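Local structure of AA9 family lytic polysaccharide monooxygenase D (Myceliophthora thermophila, 5UFV) at residues T69-T74 / G133-W138; A3-N8 / W30-Y35. The protein oxidatively cleaves cellulose and related polysaccharides at its copper centre, attacking glycosidic bonds at C1 with O2 or H2O2 as cosubstrate. All blocks are in the same frame, centred on the assembly; numbering follows the deposited sequence.

Contact 1: residues T69-T74 / G133-W138; sequences TWAQWT and GGNKSW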
loop_
_atom_site.group_PDB
_atom_site.type_symbol
_atom_site.label_atom_id
_atom_site.label_comp_id
_atom_site.label_asym_id
_atom_site.label_seq_id
_atom_site.Cartn_x
_atom_site.Cartn_y
_atom_site.Cartn_z
ATOM N N THR A 69 -0.207 10.884 1.278
ATOM C CA THR A 69 0.818 11.603 2.019
ATOM C C THR A 69 1.067 10.993 3.394
ATOM O O THR A 69 0.147 10.634 4.100
ATOM C CB THR A 69 0.440 13.090 2.177
ATOM O OG1 THR A 69 0.315 13.661 0.884
ATOM C CG2 THR A 69 1.539 13.890 2.901
ATOM N N TRP A 70 2.333 10.885 3.759
ATOM C CA TRP A 70 2.737 10.361 5.039
ATOM C C TRP A 70 3.247 11.554 5.779
ATOM O O TRP A 70 4.305 12.103 5.414
ATOM C CB TRP A 70 3.886 9.371 4.888
ATOM C CG TRP A 70 3.462 8.001 4.517
ATOM C CD1 TRP A 70 3.276 6.956 5.367
ATOM C CD2 TRP A 70 3.187 7.506 3.200
ATOM N NE1 TRP A 70 2.884 5.837 4.663
ATOM C CE2 TRP A 70 2.820 6.161 3.327
ATOM C CE3 TRP A 70 3.237 8.066 1.922
ATOM C CZ2 TRP A 70 2.493 5.370 2.213
ATOM C CZ3 TRP A 70 2.903 7.289 0.832
ATOM C CH2 TRP A 70 2.544 5.956 0.982
ATOM N N ALA A 71 2.509 11.974 6.801
ATOM C CA ALA A 71 2.960 13.063 7.614
ATOM C C ALA A 71 4.327 12.794 8.226
ATOM O O ALA A 71 5.093 13.727 8.423
ATOM C CB ALA A 71 1.950 13.366 8.692
ATOM N N GLN A 72 4.610 11.528 8.529
ATOM C CA GLN A 72 5.881 11.085 9.141
ATOM C C GLN A 72 6.235 9.736 8.545
ATOM O O GLN A 72 5.352 8.933 8.270
ATOM C CB GLN A 72 5.780 10.866 10.665
ATOM C CG GLN A 72 5.374 12.064 11.539
ATOM C CD GLN A 72 6.255 13.329 11.416
ATOM O OE1 GLN A 72 5.802 14.469 11.706
ATOM N NE2 GLN A 72 7.527 13.135 11.022
ATOM N N TRP A 73 7.527 9.489 8.348
ATOM C CA TRP A 73 8.004 8.196 7.914
ATOM C C TRP A 73 9.498 8.084 8.141
ATOM O O TRP A 73 10.257 8.923 7.689
ATOM C CB TRP A 73 7.734 7.965 6.434
ATOM C CG TRP A 73 8.233 6.630 6.059
ATOM C CD1 TRP A 73 9.280 6.334 5.246
ATOM C CD2 TRP A 73 7.759 5.399 6.570
ATOM N NE1 TRP A 73 9.464 4.971 5.189
ATOM C CE2 TRP A 73 8.536 4.377 5.989
ATOM C CE3 TRP A 73 6.725 5.056 7.444
ATOM C CZ2 TRP A 73 8.319 3.046 6.249
ATOM C CZ3 TRP A 73 6.500 3.733 7.701
ATOM C CH2 TRP A 73 7.294 2.734 7.105
ATOM N N THR A 74 9.930 7.013 8.774
ATOM C CA THR A 74 11.286 6.963 9.254
ATOM C C THR A 74 12.220 5.968 8.557
ATOM O O THR A 74 13.418 6.094 8.716
ATOM C CB THR A 74 11.319 6.750 10.784
ATOM O OG1 THR A 74 10.823 5.456 11.129
ATOM C CG2 THR A 74 10.478 7.801 11.474
ATOM N N GLY A 133 10.921 11.694 6.193
ATOM C CA GLY A 133 11.253 13.028 6.686
ATOM C C GLY A 133 10.157 14.081 6.707
ATOM O O GLY A 133 10.424 15.248 6.989
ATOM N N GLY A 134 8.932 13.689 6.386
ATOM C CA GLY A 134 7.790 14.527 6.676
ATOM C C GLY A 134 7.074 15.033 5.456
ATOM O O GLY A 134 7.680 15.626 4.552
ATOM N N ASN A 135 5.767 14.792 5.454
ATOM C CA ASN A 135 4.856 15.280 4.418
ATOM C C ASN A 135 5.338 14.946 3.022
ATOM O O ASN A 135 5.298 15.786 2.135
ATOM C CB ASN A 135 4.598 16.779 4.606
ATOM C CG ASN A 135 4.092 17.085 6.003
ATOM O OD1 ASN A 135 4.716 17.828 6.761
ATOM N ND2 ASN A 135 2.990 16.453 6.375
ATOM N N LYS A 136 5.794 13.709 2.858
ATOM C CA LYS A 136 6.148 13.179 1.565
ATOM C C LYS A 136 5.003 12.388 0.997
ATOM O O LYS A 136 4.187 11.828 1.723
ATOM C CB LYS A 136 7.379 12.282 1.681
ATOM C CG LYS A 136 8.629 13.004 2.156
ATOM C CD LYS A 136 8.855 14.263 1.357
ATOM C CE LYS A 136 10.293 14.751 1.455
ATOM N NZ LYS A 136 10.679 14.883 2.867
ATOM N N SER A 137 4.963 12.322 -0.316
ATOM C CA SER A 137 3.813 11.797 -1.006
ATOM C C SER A 137 4.202 10.773 -2.039
ATOM O O SER A 137 5.327 10.778 -2.529
ATOM C CB SER A 137 3.071 12.946 -1.701
ATOM O OG SER A 137 2.722 13.986 -0.791
ATOM N N TRP A 138 3.253 9.896 -2.369
ATOM C CA TRP A 138 3.430 8.910 -3.447
ATOM C C TRP A 138 2.224 8.930 -4.342
ATOM O O TRP A 138 1.106 8.869 -3.863
ATOM C CB TRP A 138 3.634 7.491 -2.905
ATOM C CG TRP A 138 4.143 6.562 -3.985
ATOM C CD1 TRP A 138 3.384 5.764 -4.814
ATOM C CD2 TRP A 138 5.502 6.393 -4.400
ATOM N NE1 TRP A 138 4.201 5.091 -5.697
ATOM C CE2 TRP A 138 5.501 5.463 -5.473
ATOM C CE3 TRP A 138 6.714 6.953 -3.990
ATOM C CZ2 TRP A 138 6.685 5.052 -6.129
ATOM C CZ3 TRP A 138 7.894 6.558 -4.645
ATOM C CH2 TRP A 138 7.867 5.607 -5.707
HETATM O O HOH W 1 6.996 11.710 5.460
#

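Contact 2: residues A3-N8 / W30-Y35; sequences AVTSYN and WQWPDY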
loop_
_atom_site.group_PDB
_atom_site.type_symbol
_atom_site.label_atom_id
_atom_site.label_comp_id
_atom_site.label_asym_id
_atom_site.label_seq_id
_atom_site.Cartn_x
_atom_site.Cartn_y
_atom_site.Cartn_z
ATOM N N ALA A 3 2.197 6.629 8.903
ATOM C CA ALA A 3 0.968 6.162 8.242
ATOM C C ALA A 3 0.575 7.152 7.168
ATOM O O ALA A 3 1.020 8.290 7.163
ATOM C CB ALA A 3 -0.160 6.018 9.267
ATOM N N VAL A 4 -0.281 6.728 6.263
ATOM C CA VAL A 4 -0.853 7.665 5.315
ATOM C C VAL A 4 -1.788 8.547 6.096
ATOM O O VAL A 4 -2.772 8.072 6.621
ATOM C CB VAL A 4 -1.673 6.982 4.225
ATOM C CG1 VAL A 4 -2.419 8.035 3.396
ATOM C CG2 VAL A 4 -0.760 6.125 3.355
ATOM N N THR A 5 -1.499 9.832 6.126
ATOM C CA THR A 5 -2.322 10.763 6.852
ATOM C C THR A 5 -3.364 11.592 6.060
ATOM O O THR A 5 -4.266 12.183 6.670
ATOM C CB THR A 5 -1.403 11.692 7.679
ATOM O OG1 THR A 5 -0.251 12.085 6.897
ATOM C CG2 THR A 5 -0.963 10.932 8.924
ATOM N N SER A 6 -3.256 11.632 4.735
ATOM C CA SER A 6 -4.160 12.419 3.902
ATOM C C SER A 6 -3.980 12.021 2.433
ATOM O O SER A 6 -3.014 11.354 2.085
ATOM C CB SER A 6 -3.879 13.911 4.068
ATOM O OG SER A 6 -2.602 14.231 3.558
ATOM N N TYR A 7 -4.899 12.434 1.565
ATOM C CA TYR A 7 -4.842 12.035 0.159
ATOM C C TYR A 7 -5.146 13.212 -0.781
ATOM O O TYR A 7 -5.842 14.168 -0.417
ATOM C CB TYR A 7 -5.862 10.917 -0.151
ATOM C CG TYR A 7 -5.762 9.634 0.653
ATOM C CD1 TYR A 7 -6.418 9.498 1.860
ATOM C CD2 TYR A 7 -5.046 8.547 0.177
ATOM C CE1 TYR A 7 -6.340 8.317 2.590
ATOM C CE2 TYR A 7 -4.953 7.376 0.903
ATOM C CZ TYR A 7 -5.611 7.264 2.107
ATOM O OH TYR A 7 -5.528 6.093 2.828
ATOM N N ASN A 8 -4.626 13.112 -2.004
ATOM C CA ASN A 8 -5.101 13.917 -3.122
ATOM C C ASN A 8 -5.561 13.001 -4.251
ATOM O O ASN A 8 -4.779 12.268 -4.829
ATOM C CB ASN A 8 -4.037 14.904 -3.627
ATOM C CG ASN A 8 -4.606 15.890 -4.625
ATOM O OD1 ASN A 8 -4.985 15.520 -5.735
ATOM N ND2 ASN A 8 -4.724 17.133 -4.218
ATOM N N TRP A 30 -10.248 4.326 6.220
ATOM C CA TRP A 30 -10.576 3.376 7.273
ATOM C C TRP A 30 -9.690 3.651 8.471
ATOM O O TRP A 30 -8.607 4.177 8.332
ATOM C CB TRP A 30 -10.370 1.946 6.773
ATOM C CG TRP A 30 -11.443 1.468 5.859
ATOM C CD1 TRP A 30 -12.200 2.219 5.010
ATOM C CD2 TRP A 30 -11.861 0.127 5.674
ATOM N NE1 TRP A 30 -13.098 1.419 4.316
ATOM C CE2 TRP A 30 -12.896 0.128 4.710
ATOM C CE3 TRP A 30 -11.472 -1.087 6.235
ATOM C CZ2 TRP A 30 -13.535 -1.014 4.319
ATOM C CZ3 TRP A 30 -12.112 -2.225 5.832
ATOM C CH2 TRP A 30 -13.133 -2.182 4.897
ATOM N N GLN A 31 -10.162 3.300 9.654
ATOM C CA GLN A 31 -9.504 3.710 10.885
ATOM C C GLN A 31 -8.168 3.012 10.979
ATOM O O GLN A 31 -7.968 1.943 10.438
ATOM C CB GLN A 31 -10.337 3.352 12.129
ATOM C CG GLN A 31 -11.785 3.835 12.147
ATOM C CD GLN A 31 -12.744 2.882 11.436
ATOM O OE1 GLN A 31 -12.332 2.074 10.583
ATOM N NE2 GLN A 31 -14.022 2.969 11.771
ATOM N N TRP A 32 -7.248 3.635 11.676
ATOM C CA TRP A 32 -5.970 3.028 11.998
ATOM C C TRP A 32 -5.645 3.535 13.399
ATOM O O TRP A 32 -6.128 4.612 13.771
ATOM C CB TRP A 32 -4.905 3.381 10.967
ATOM C CG TRP A 32 -4.801 4.830 10.623
ATOM C CD1 TRP A 32 -5.511 5.482 9.681
ATOM C CD2 TRP A 32 -3.916 5.797 11.209
ATOM N NE1 TRP A 32 -5.132 6.800 9.636
ATOM C CE2 TRP A 32 -4.154 7.023 10.561
ATOM C CE3 TRP A 32 -2.952 5.743 12.222
ATOM C CZ2 TRP A 32 -3.465 8.194 10.867
ATOM C CZ3 TRP A 32 -2.252 6.937 12.550
ATOM C CH2 TRP A 32 -2.523 8.143 11.859
ATOM N N PRO A 33 -4.922 2.733 14.198
ATOM C CA PRO A 33 -4.814 3.020 15.636
ATOM C C PRO A 33 -3.658 3.961 16.007
ATOM O O PRO A 33 -3.759 4.720 16.974
ATOM C CB PRO A 33 -4.578 1.625 16.249
ATOM C CG PRO A 33 -3.815 0.876 15.202
ATOM C CD PRO A 33 -4.247 1.459 13.850
ATOM N N ASP A 34 -2.570 3.897 15.251
ATOM C CA ASP A 34 -1.343 4.610 15.601
ATOM C C ASP A 34 -0.306 4.225 14.556
ATOM O O ASP A 34 -0.651 3.668 13.518
ATOM C CB ASP A 34 -0.897 4.271 17.036
ATOM C CG ASP A 34 -0.748 2.750 17.271
ATOM O OD1 ASP A 34 -0.230 2.026 16.340
ATOM O OD2 ASP A 34 -1.170 2.279 18.374
ATOM N N TYR A 35 0.956 4.519 14.820
ATOM C CA TYR A 35 2.019 4.292 13.850
ATOM C C TYR A 35 2.798 2.986 14.022
ATOM O O TYR A 35 3.814 2.792 13.361
ATOM C CB TYR A 35 3.034 5.428 13.920
ATOM C CG TYR A 35 2.654 6.770 13.330
ATOM C CD1 TYR A 35 1.553 6.937 12.505
ATOM C CD2 TYR A 35 3.472 7.877 13.580
ATOM C CE1 TYR A 35 1.250 8.188 11.976
ATOM C CE2 TYR A 35 3.202 9.103 13.048
ATOM C CZ TYR A 35 2.094 9.277 12.255
ATOM O OH TYR A 35 1.859 10.534 11.736
HETATM O O HOH W 2 2.611 9.732 8.890
#

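Contact 1: residues T69-T74 / G133-W138
Thr69 and Ser137 face each other as a non-hydrogen-bonded antiparallel pair, and their hydroxyls meet: Thr69 OG1 lies 3.0 Å from Ser137 OG, a hydrogen bond in which either may donate. Both oxygens sit anti to their own carbonyl carbon (chi1 -60° and -55°), while Thr69 CG2, anti to the backbone N, lies 3.6 Å from Lys136 O. An alanine in place of Thr69 would probably leave Ser137 OG without this mate and open a gap where the methyl meets the neighbouring backbone.

On the other face of the sheet the side chains of Trp70 and Trp138 cross obliquely. Trp70 CZ3 approaches Trp138 CB at 3.8 Å, with that methylene at the ring edge, where Lys136 O also lies, in the ring plane; Trp138 NE1 turns away to Asp105. Trp70 N donates to Lys136 O at 2.9 Å, nearly straight (171°). Asn135 and Lys136 both oppose Trp70, forming a G1 beta bulge. Its return bond, Lys136 N to Trp70 O, is weak at 3.4 Å, but a water also donates to Trp70 O and accepts from Gly134 N. Beyond the bulge Gly133 N donates to Trp73 O at 3.2 Å. Gly133 and Gly134 adopt backbone angles at which a CB would strike the preceding carbonyl.

Trp73, in the loop after strand 65-70, reaches the active site, its ring edge-to-face with the copper ligands His75 and Tyr169. Backbone bonds and one hydroxyl pair thus join the strands; past the bulge the link passes to the water, a weak Asn135 N to Ala71 O bond and the Gly133-Trp73 bond.

Contact 2: residues A3-N8 / W30-Y35
Trp32 presents one indole face to Ala3, whose CB stands 3.9 Å from the centroid of the six-membered ring and only 7° off its normal: a CH-pi contact. At the indole edge, in its plane, lies the carbonyl carbon of Asp34 from its own loop. Tyr35 also meets this methyl, with CE1 3.7 Å from Ala3 CB, so that two aromatic side chains converge on one small residue. The same Tyr35 CE1 comes within 3.6 Å of Ala3 N, which approaches the phenol ring obliquely. Phe20 meets the Tyr35 ring edge-to-face.

Thr5 adds a second methyl. Its CG2 is 4.0 Å from Tyr35 OH and 4.2 Å from Trp32 CZ2; the Thr5 side chain crosses Tyr35 at about a right angle. The chi1 of 42° puts Thr5 OG1 between the backbone N and the carbonyl carbon, and that oxygen is hydrogen-bonded to Thr69 O and Ala71 N, on or just after the neighbouring strand 65-70.

Polar links are indirect. A water accepts from Ala3 N at 3.1 Å and makes a weak bond to Tyr35 OH. Gln29 provides a further bridge, using OE1 for Trp32 NE1 and NE2 for Val4 O, which is consistent with a fixed rotation of the indole.

The contact packs the loop 30-35 on residues 3-5, where the chain enters strand 4-9, close behind the modified N-terminal histidine that binds copper. Its chemistry is mainly apolar: two aromatic rings meet at the Ala3 methyl, with Thr5 CG2 alongside, while the water and Gln29 satisfy polar groups of the two segments.

In the fold
Both segments of contact 2 precede those of contact 1 in the sequence, and the centres of the two contacts lie 11 Å apart. They meet on one antiparallel sheet, where strand 4-9 of contact 2 lies beside strand 65-70 of contact 1, itself paired with strand 136-141, one of the two edge strands. The junction is direct: Thr5 N lies 2.7 Å from Thr69 O, probably hydrogen-bonded, and Trp70 CZ2 packs on Val4 CG2 at 3.5 Å. Contact 1 extends the sheet to its edge, whereas contact 2 fastens a loop to it. In this beta-sandwich fold both lead towards the copper: the side chains of Trp73 and Tyr35 have nearest atoms about 6 Å and 7 Å from the metal.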